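Local coordinates for protein-glutamine gamma-glutamyltransferase (Pagrus major, PDB 1G0D) that probably catalyses the calcium-dependent cross-linking of proteins, joining peptide-bound glutamine to the amino group of lysine or to other primary amines, at residues A[103-108]-A[132-137]; A[337-342]-A[350-355]. All coordinates share one frame; numbering follows the deposited sequence.

Contact 1 of 2, residues A[103-108]-A[132-137]; sequences AVIGHY and MLFNPW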
ATOM      1  N   ALA A 103     -10.940 -12.586 -20.744  1.00 15.28           N
ATOM      2  CA  ALA A 103     -12.176 -12.878 -20.043  1.00 15.76           C
ATOM      3  C   ALA A 103     -12.497 -11.857 -18.914  1.00 20.33           C
ATOM      4  O   ALA A 103     -11.597 -11.322 -18.250  1.00 21.08           O
ATOM      5  CB  ALA A 103     -12.089 -14.261 -19.487  1.00 10.98           C
ATOM      6  N   VAL A 104     -13.791 -11.592 -18.707  1.00 20.23           N
ATOM      7  CA  VAL A 104     -14.257 -10.683 -17.667  1.00 17.73           C
ATOM      8  C   VAL A 104     -14.115 -11.395 -16.328  1.00 19.27           C
ATOM      9  O   VAL A 104     -14.595 -12.508 -16.170  1.00 19.10           O
ATOM     10  CB  VAL A 104     -15.755 -10.332 -17.860  1.00 13.55           C
ATOM     11  CG1 VAL A 104     -16.237  -9.530 -16.698  1.00 15.00           C
ATOM     12  CG2 VAL A 104     -15.950  -9.527 -19.115  1.00 13.89           C
ATOM     13  N   ILE A 105     -13.426 -10.781 -15.366  1.00 21.24           N
ATOM     14  CA  ILE A 105     -13.303 -11.411 -14.053  1.00 21.02           C
ATOM     15  C   ILE A 105     -14.661 -11.287 -13.344  1.00 21.35           C
ATOM     16  O   ILE A 105     -15.421 -10.349 -13.589  1.00 25.25           O
ATOM     17  CB  ILE A 105     -12.162 -10.764 -13.203  1.00 16.31           C
ATOM     18  CG1 ILE A 105     -12.470  -9.320 -12.888  1.00 14.86           C
ATOM     19  CG2 ILE A 105     -10.866 -10.748 -13.992  1.00 13.32           C
ATOM     20  CD1 ILE A 105     -11.622  -8.825 -11.736  1.00 13.25           C
ATOM     21  N   GLY A 106     -14.991 -12.237 -12.487  1.00 19.34           N
ATOM     22  CA  GLY A 106     -16.271 -12.131 -11.826  1.00 17.99           C
ATOM     23  C   GLY A 106     -16.798 -13.459 -11.380  1.00 18.74           C
ATOM     24  O   GLY A 106     -16.115 -14.479 -11.507  1.00 19.37           O
ATOM     25  N   HIS A 107     -18.012 -13.450 -10.846  1.00 16.98           N
ATOM     26  CA  HIS A 107     -18.642 -14.675 -10.378  1.00 19.17           C
ATOM     27  C   HIS A 107     -19.602 -15.155 -11.433  1.00 19.07           C
ATOM     28  O   HIS A 107     -20.668 -14.588 -11.575  1.00 20.59           O
ATOM     29  CB  HIS A 107     -19.407 -14.405  -9.093  1.00 22.85           C
ATOM     30  CG  HIS A 107     -19.856 -15.643  -8.389  1.00 27.43           C
ATOM     31  ND1 HIS A 107     -21.008 -15.693  -7.641  1.00 27.93           N
ATOM     32  CD2 HIS A 107     -19.318 -16.882  -8.338  1.00 30.22           C
ATOM     33  CE1 HIS A 107     -21.164 -16.911  -7.164  1.00 31.06           C
ATOM     34  NE2 HIS A 107     -20.152 -17.651  -7.572  1.00 28.75           N
ATOM     35  N   TYR A 108     -19.221 -16.205 -12.154  1.00 18.43           N
ATOM     36  CA  TYR A 108     -20.033 -16.757 -13.224  1.00 16.94           C
ATOM     37  C   TYR A 108     -20.938 -17.852 -12.721  1.00 18.94           C
ATOM     38  O   TYR A 108     -20.644 -18.482 -11.715  1.00 21.00           O
ATOM     39  CB  TYR A 108     -19.136 -17.370 -14.295  1.00 16.04           C
ATOM     40  CG  TYR A 108     -18.379 -16.375 -15.135  1.00 13.62           C
ATOM     41  CD1 TYR A 108     -17.177 -15.822 -14.673  1.00 14.11           C
ATOM     42  CD2 TYR A 108     -18.827 -16.017 -16.401  1.00 10.51           C
ATOM     43  CE1 TYR A 108     -16.426 -14.936 -15.457  1.00 11.20           C
ATOM     44  CE2 TYR A 108     -18.087 -15.131 -17.196  1.00 13.86           C
ATOM     45  CZ  TYR A 108     -16.877 -14.599 -16.709  1.00 13.05           C
ATOM     46  OH  TYR A 108     -16.097 -13.755 -17.475  1.00 17.36           O
ATOM     47  N   MET A 132     -13.690 -15.880 -11.493  1.00 15.80           N
ATOM     48  CA  MET A 132     -12.607 -15.733 -12.443  1.00 17.13           C
ATOM     49  C   MET A 132     -11.726 -14.531 -12.090  1.00 17.80           C
ATOM     50  O   MET A 132     -12.225 -13.417 -11.927  1.00 21.62           O
ATOM     51  CB  MET A 132     -13.187 -15.558 -13.838  1.00 16.73           C
ATOM     52  CG  MET A 132     -12.143 -15.293 -14.890  1.00 16.74           C
ATOM     53  SD  MET A 132     -11.508 -16.824 -15.599  1.00 19.60           S
ATOM     54  CE  MET A 132     -12.909 -17.375 -16.555  1.00 11.21           C
ATOM     55  N   LEU A 133     -10.423 -14.772 -11.984  1.00 16.43           N
ATOM     56  CA  LEU A 133      -9.418 -13.757 -11.648  1.00 14.05           C
ATOM     57  C   LEU A 133      -8.457 -13.474 -12.835  1.00 14.77           C
ATOM     58  O   LEU A 133      -8.513 -14.125 -13.867  1.00 13.73           O
ATOM     59  CB  LEU A 133      -8.581 -14.243 -10.456  1.00 13.19           C
ATOM     60  CG  LEU A 133      -9.140 -14.434  -9.041  1.00 16.07           C
ATOM     61  CD1 LEU A 133     -10.599 -14.078  -8.931  1.00  8.42           C
ATOM     62  CD2 LEU A 133      -8.899 -15.826  -8.666  1.00 13.29           C
ATOM     63  N   PHE A 134      -7.568 -12.501 -12.663  1.00 14.62           N
ATOM     64  CA  PHE A 134      -6.596 -12.138 -13.684  1.00 10.35           C
ATOM     65  C   PHE A 134      -5.538 -13.259 -13.686  1.00 12.87           C
ATOM     66  O   PHE A 134      -5.323 -13.910 -12.672  1.00 14.10           O
ATOM     67  CB  PHE A 134      -5.956 -10.785 -13.317  1.00  6.93           C
ATOM     68  CG  PHE A 134      -6.811  -9.595 -13.666  1.00  5.22           C
ATOM     69  CD1 PHE A 134      -7.484  -8.882 -12.675  1.00  9.42           C
ATOM     70  CD2 PHE A 134      -6.994  -9.217 -14.988  1.00  4.57           C
ATOM     71  CE1 PHE A 134      -8.335  -7.818 -13.006  1.00  5.82           C
ATOM     72  CE2 PHE A 134      -7.845  -8.152 -15.331  1.00  6.50           C
ATOM     73  CZ  PHE A 134      -8.513  -7.459 -14.347  1.00  2.90           C
ATOM     74  N   ASN A 135      -4.862 -13.470 -14.813  1.00 13.75           N
ATOM     75  CA  ASN A 135      -3.865 -14.532 -14.930  1.00  8.22           C
ATOM     76  C   ASN A 135      -2.517 -14.039 -15.416  1.00 12.54           C
ATOM     77  O   ASN A 135      -2.246 -14.078 -16.614  1.00 14.05           O
ATOM     78  CB  ASN A 135      -4.357 -15.569 -15.924  1.00  4.80           C
ATOM     79  CG  ASN A 135      -3.763 -16.911 -15.679  1.00 10.53           C
ATOM     80  OD1 ASN A 135      -2.805 -17.033 -14.920  1.00 16.33           O
ATOM     81  ND2 ASN A 135      -4.316 -17.941 -16.303  1.00  8.56           N
ATOM     82  N   PRO A 136      -1.652 -13.552 -14.503  1.00 11.67           N
ATOM     83  CA  PRO A 136      -0.332 -13.071 -14.919  1.00 14.19           C
ATOM     84  C   PRO A 136       0.630 -14.175 -15.328  1.00 16.06           C
ATOM     85  O   PRO A 136       1.757 -13.885 -15.703  1.00 19.08           O
ATOM     86  CB  PRO A 136       0.191 -12.294 -13.705  1.00 12.05           C
ATOM     87  CG  PRO A 136      -0.638 -12.681 -12.581  1.00 10.74           C
ATOM     88  CD  PRO A 136      -1.888 -13.363 -13.069  1.00 12.25           C
ATOM     89  N   TRP A 137       0.208 -15.436 -15.236  1.00 15.63           N
ATOM     90  CA  TRP A 137       1.069 -16.529 -15.651  1.00 12.03           C
ATOM     91  C   TRP A 137       0.734 -16.966 -17.066  1.00 14.80           C
ATOM     92  O   TRP A 137       1.461 -17.761 -17.646  1.00 15.01           O
ATOM     93  CB  TRP A 137       0.884 -17.724 -14.766  1.00 10.86           C
ATOM     94  CG  TRP A 137       1.392 -17.541 -13.429  1.00  5.94           C
ATOM     95  CD1 TRP A 137       2.661 -17.752 -13.006  1.00  5.33           C
ATOM     96  CD2 TRP A 137       0.643 -17.111 -12.292  1.00  9.40           C
ATOM     97  NE1 TRP A 137       2.763 -17.475 -11.652  1.00  7.12           N
ATOM     98  CE2 TRP A 137       1.541 -17.076 -11.191  1.00  9.35           C
ATOM     99  CE3 TRP A 137      -0.703 -16.747 -12.091  1.00  8.21           C
ATOM    100  CZ2 TRP A 137       1.133 -16.685  -9.896  1.00  6.90           C
ATOM    101  CZ3 TRP A 137      -1.104 -16.350 -10.794  1.00  8.01           C
ATOM    102  CH2 TRP A 137      -0.181 -16.325  -9.723  1.00  2.80           C
TER

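Contact 2 of 2, residues A[337-342]-A[350-355]; sequences SWMSRE and GWQVLD. With SO4 (sulfate ion), chain B.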
ATOM      1  N   SER A 337       1.275  -1.392 -10.053  1.00 11.29           N
ATOM      2  CA  SER A 337       0.619  -2.613 -10.555  1.00 13.25           C
ATOM      3  C   SER A 337       1.157  -2.946 -11.942  1.00 13.45           C
ATOM      4  O   SER A 337       1.323  -2.070 -12.766  1.00 18.30           O
ATOM      5  CB  SER A 337      -0.903  -2.447 -10.664  1.00 15.75           C
ATOM      6  OG  SER A 337      -1.536  -2.491  -9.401  1.00 15.84           O
ATOM      7  N   TRP A 338       1.408  -4.217 -12.202  1.00 13.04           N
ATOM      8  CA  TRP A 338       1.930  -4.654 -13.493  1.00  9.74           C
ATOM      9  C   TRP A 338       0.835  -4.934 -14.480  1.00  8.79           C
ATOM     10  O   TRP A 338      -0.052  -5.710 -14.203  1.00 10.28           O
ATOM     11  CB  TRP A 338       2.738  -5.941 -13.353  1.00  4.87           C
ATOM     12  CG  TRP A 338       3.465  -6.308 -14.602  1.00  7.77           C
ATOM     13  CD1 TRP A 338       3.003  -7.082 -15.650  1.00  5.58           C
ATOM     14  CD2 TRP A 338       4.793  -5.899 -14.966  1.00  8.12           C
ATOM     15  NE1 TRP A 338       3.972  -7.176 -16.633  1.00  9.36           N
ATOM     16  CE2 TRP A 338       5.080  -6.455 -16.231  1.00 10.44           C
ATOM     17  CE3 TRP A 338       5.775  -5.110 -14.342  1.00  9.87           C
ATOM     18  CZ2 TRP A 338       6.303  -6.243 -16.877  1.00 10.99           C
ATOM     19  CZ3 TRP A 338       6.993  -4.901 -14.988  1.00  9.49           C
ATOM     20  CH2 TRP A 338       7.244  -5.462 -16.236  1.00  8.51           C
ATOM     21  N   MET A 339       0.921  -4.314 -15.643  1.00 11.01           N
ATOM     22  CA  MET A 339      -0.047  -4.527 -16.711  1.00  9.95           C
ATOM     23  C   MET A 339       0.453  -3.822 -17.976  1.00 15.30           C
ATOM     24  O   MET A 339       1.266  -2.899 -17.901  1.00 17.64           O
ATOM     25  CB  MET A 339      -1.385  -3.941 -16.327  1.00  7.43           C
ATOM     26  CG  MET A 339      -1.424  -2.420 -16.289  1.00  6.44           C
ATOM     27  SD  MET A 339      -2.954  -1.905 -15.488  1.00 14.80           S
ATOM     28  CE  MET A 339      -2.587  -2.191 -13.874  1.00  8.48           C
ATOM     29  N   SER A 340      -0.004  -4.280 -19.132  1.00 14.53           N
ATOM     30  CA  SER A 340       0.354  -3.656 -20.375  1.00 15.12           C
ATOM     31  C   SER A 340      -0.703  -2.576 -20.664  1.00 18.44           C
ATOM     32  O   SER A 340      -1.895  -2.729 -20.348  1.00 21.69           O
ATOM     33  CB  SER A 340       0.384  -4.699 -21.475  1.00 12.43           C
ATOM     34  OG  SER A 340      -0.926  -5.034 -21.861  1.00 16.16           O
ATOM     35  N   ARG A 341      -0.264  -1.485 -21.272  1.00 19.97           N
ATOM     36  CA  ARG A 341      -1.155  -0.363 -21.546  1.00 22.67           C
ATOM     37  C   ARG A 341      -1.498  -0.243 -23.004  1.00 24.37           C
ATOM     38  O   ARG A 341      -0.942   0.578 -23.732  1.00 26.25           O
ATOM     39  CB  ARG A 341      -0.530   0.963 -21.073  1.00 17.07           C
ATOM     40  CG  ARG A 341      -0.308   1.057 -19.590  1.00 18.14           C
ATOM     41  CD  ARG A 341      -1.611   0.930 -18.806  1.00 18.57           C
ATOM     42  NE  ARG A 341      -2.580   1.987 -19.088  1.00 19.60           N
ATOM     43  CZ  ARG A 341      -2.542   3.217 -18.575  1.00 17.60           C
ATOM     44  NH1 ARG A 341      -3.476   4.104 -18.896  1.00 15.64           N
ATOM     45  NH2 ARG A 341      -1.568   3.561 -17.757  1.00 14.48           N
ATOM     46  N   GLU A 342      -2.431  -1.062 -23.434  1.00 26.90           N
ATOM     47  CA  GLU A 342      -2.841  -1.009 -24.806  1.00 29.40           C
ATOM     48  C   GLU A 342      -3.614   0.275 -25.092  1.00 28.52           C
ATOM     49  O   GLU A 342      -3.852   0.634 -26.242  1.00 30.75           O
ATOM     50  CB  GLU A 342      -3.664  -2.240 -25.096  1.00 33.37           C
ATOM     51  CG  GLU A 342      -2.846  -3.485 -24.970  1.00 42.94           C
ATOM     52  CD  GLU A 342      -3.434  -4.632 -25.752  1.00 50.50           C
ATOM     53  OE1 GLU A 342      -2.984  -5.777 -25.522  1.00 57.73           O
ATOM     54  OE2 GLU A 342      -4.345  -4.393 -26.585  1.00 52.47           O
ATOM     55  N   GLY A 350       4.144  -2.278 -18.366  1.00  7.01           N
ATOM     56  CA  GLY A 350       4.937  -2.531 -17.187  1.00  7.17           C
ATOM     57  C   GLY A 350       4.253  -1.975 -15.979  1.00 10.02           C
ATOM     58  O   GLY A 350       3.017  -1.906 -15.952  1.00 10.29           O
ATOM     59  N   TRP A 351       5.053  -1.583 -14.986  1.00 11.02           N
ATOM     60  CA  TRP A 351       4.526  -1.050 -13.727  1.00 14.41           C
ATOM     61  C   TRP A 351       3.789   0.287 -13.877  1.00 16.00           C
ATOM     62  O   TRP A 351       4.284   1.210 -14.519  1.00 19.51           O
ATOM     63  CB  TRP A 351       5.657  -0.866 -12.707  1.00 12.61           C
ATOM     64  CG  TRP A 351       6.346  -2.102 -12.266  1.00  9.64           C
ATOM     65  CD1 TRP A 351       7.604  -2.488 -12.593  1.00 11.45           C
ATOM     66  CD2 TRP A 351       5.814  -3.131 -11.414  1.00  7.91           C
ATOM     67  NE1 TRP A 351       7.897  -3.704 -12.001  1.00 12.32           N
ATOM     68  CE2 TRP A 351       6.821  -4.111 -11.277  1.00 10.55           C
ATOM     69  CE3 TRP A 351       4.595  -3.313 -10.763  1.00  6.74           C
ATOM     70  CZ2 TRP A 351       6.633  -5.261 -10.508  1.00 11.56           C
ATOM     71  CZ3 TRP A 351       4.413  -4.454  -9.997  1.00  8.98           C
ATOM     72  CH2 TRP A 351       5.432  -5.416  -9.878  1.00 10.34           C
ATOM     73  N   GLN A 352       2.621   0.388 -13.247  1.00 15.57           N
ATOM     74  CA  GLN A 352       1.806   1.595 -13.276  1.00 11.19           C
ATOM     75  C   GLN A 352       1.599   2.033 -11.859  1.00 10.28           C
ATOM     76  O   GLN A 352       1.387   1.218 -10.982  1.00 11.86           O
ATOM     77  CB  GLN A 352       0.459   1.300 -13.903  1.00  8.82           C
ATOM     78  CG  GLN A 352       0.573   0.364 -15.072  1.00 12.18           C
ATOM     79  CD  GLN A 352       1.007   1.070 -16.307  1.00 11.05           C
ATOM     80  OE1 GLN A 352       0.466   2.110 -16.651  1.00 16.61           O
ATOM     81  NE2 GLN A 352       1.982   0.516 -16.990  1.00 14.18           N
ATOM     82  N   VAL A 353       1.674   3.329 -11.631  1.00 14.04           N
ATOM     83  CA  VAL A 353       1.484   3.880 -10.307  1.00 13.81           C
ATOM     84  C   VAL A 353       0.014   4.131 -10.063  1.00 15.40           C
ATOM     85  O   VAL A 353      -0.626   4.779 -10.853  1.00 16.33           O
ATOM     86  CB  VAL A 353       2.254   5.227 -10.153  1.00 13.84           C
ATOM     87  CG1 VAL A 353       1.819   5.957  -8.894  1.00 12.33           C
ATOM     88  CG2 VAL A 353       3.729   4.976 -10.100  1.00 15.90           C
ATOM     89  N   LEU A 354      -0.508   3.579  -8.972  1.00 19.64           N
ATOM     90  CA  LEU A 354      -1.903   3.752  -8.538  1.00 18.78           C
ATOM     91  C   LEU A 354      -1.817   4.372  -7.108  1.00 20.71           C
ATOM     92  O   LEU A 354      -1.357   3.725  -6.154  1.00 17.19           O
ATOM     93  CB  LEU A 354      -2.594   2.389  -8.458  1.00 16.62           C
ATOM     94  CG  LEU A 354      -3.560   1.888  -9.525  1.00 17.16           C
ATOM     95  CD1 LEU A 354      -3.654   2.866 -10.613  1.00 21.99           C
ATOM     96  CD2 LEU A 354      -3.108   0.586 -10.064  1.00  8.93           C
ATOM     97  N   ASP A 355      -2.230   5.619  -6.952  1.00 20.77           N
ATOM     98  CA  ASP A 355      -2.164   6.248  -5.647  1.00 18.50           C
ATOM     99  C   ASP A 355      -3.581   6.415  -5.113  1.00 20.20           C
ATOM    100  O   ASP A 355      -4.353   7.223  -5.621  1.00 20.23           O
ATOM    101  CB  ASP A 355      -1.463   7.591  -5.777  1.00 20.10           C
ATOM    102  CG  ASP A 355      -0.976   8.126  -4.450  1.00 21.84           C
ATOM    103  OD1 ASP A 355      -1.347   7.561  -3.405  1.00 25.25           O
ATOM    104  OD2 ASP A 355      -0.220   9.116  -4.449  1.00 22.55           O
TER
HETATM  105  S   SO4 B 696      11.465  -4.492 -11.318  1.00 45.50           S
HETATM  106  O1  SO4 B 696      11.112  -3.316 -11.957  1.00 41.06           O
HETATM  107  O2  SO4 B 696      10.453  -5.446 -11.576  1.00 37.14           O
HETATM  108  O3  SO4 B 696      12.583  -4.896 -12.044  1.00 41.68           O
HETATM  109  O4  SO4 B 696      11.820  -4.224  -9.952  1.00 34.50           O

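Contact 1 of 2, residues A[103-108]-A[132-137]
G106 and M132 form an antiparallel hydrogen-bonded pair at the open end of the hairpin made by strands 106-115 and 121-133, in the N-terminal beta-sandwich domain of the transglutaminase. Two backbone bonds define the pair: G106 N to M132 O (3.1 Å), and the shorter return bond from M132 N to G106 O (2.8 Å). With phi at 155°, G106 has a backbone in which a side chain would press on the carbonyl oxygen before it, which accounts for glycine at this point. M132 buries the most surface here. Its CG stands anti to the backbone N (chi1 176°), and bends at the next two torsions bring M132 CE to 4.4 Å from A103 CB. M132 CB rests 3.7 Å from Y108 CE1. Beyond the pair the contact becomes apolar. I105 CG2 sits over the centre of the F134 ring, 3.9 Å from its centroid and 6° off the normal, a CH-pi contact; I105 CD1 meets F134 CE1 at 3.7 Å. Around this hairpin end, L133 bonds through its backbone to V34 and R36 beside strand 33-35, Y108 packs on L60 and L62 of strand 55-62, and P136 and W137 lie against helix 148-156.

Contact 2 of 2, residues A[337-342]-A[350-355]
W351 packs against W338 across a non-hydrogen-bonded pair. W351 CB places CG beside the backbone N, anti to the carbonyl carbon (chi1 -64°), which brings one indole face against W338. W338 CE3 lies over W351 CG, CD2 and CE2, 3.4 Å from W351 CE2; W351 CD1 meets W338 CZ3 at 3.5 Å. W351 CE3 and CZ3 approach W338 N, and W351 CZ2 lies near W338 CE3 and sulfate O2. The stack is edge-to-face: the edge of W338 points at the face of W351, the planes 84° apart and the W338 six-membered and W351 five-membered ring centroids separated by 4.6 Å. At the pyrrole edge, W351 NE1 donates to sulfate O2 (3.1 Å) and weakly to O1; the ion, probably from the crystallisation liquor, also bonds R291. An alanine in place of W351 would probably leave the W338 edge without its aromatic face and the sulfate without its indole donor. G350 CA covers a face of W338, 3.7 Å from the six-membered ring centroid.

The strands form hairpin 329-339/350-355 of the papain-like catalytic core, the second ending at active-site residue D355. Backbone bonds pair S337 with Q352 and M339 with G350. Q352 OE1 accepts from R341 NH2 (2.7 Å), lying in the guanidinium plane, with the amide turned 84° to that plane. Q352 NE2 donates to G350 O (2.8 Å) from the opposite side of its carbonyl plane to M339 N.

From the N terminus, the chain reaches contact 1, where 132-137 returns to 103-108 and closes a loop of 23 residues, mostly strand. It then enters the catalytic core, passing C272 and H332 before contact 2, where 350-355 comes back on 337-342 around a seven-residue connection without helix or strand. The two closures are in series and neither encloses the other. The centres of contact 1 and contact 2 lie about 17 Å apart, and their nearest atoms about 6 Å. Contact 1 joins neighbouring strands 106-115 and 121-133 in one of the two sheets of the N-terminal domain; contact 2 joins the central strands of the sheet 290-298, 329-339, 350-355 and 368-372, which carries H332 and D355.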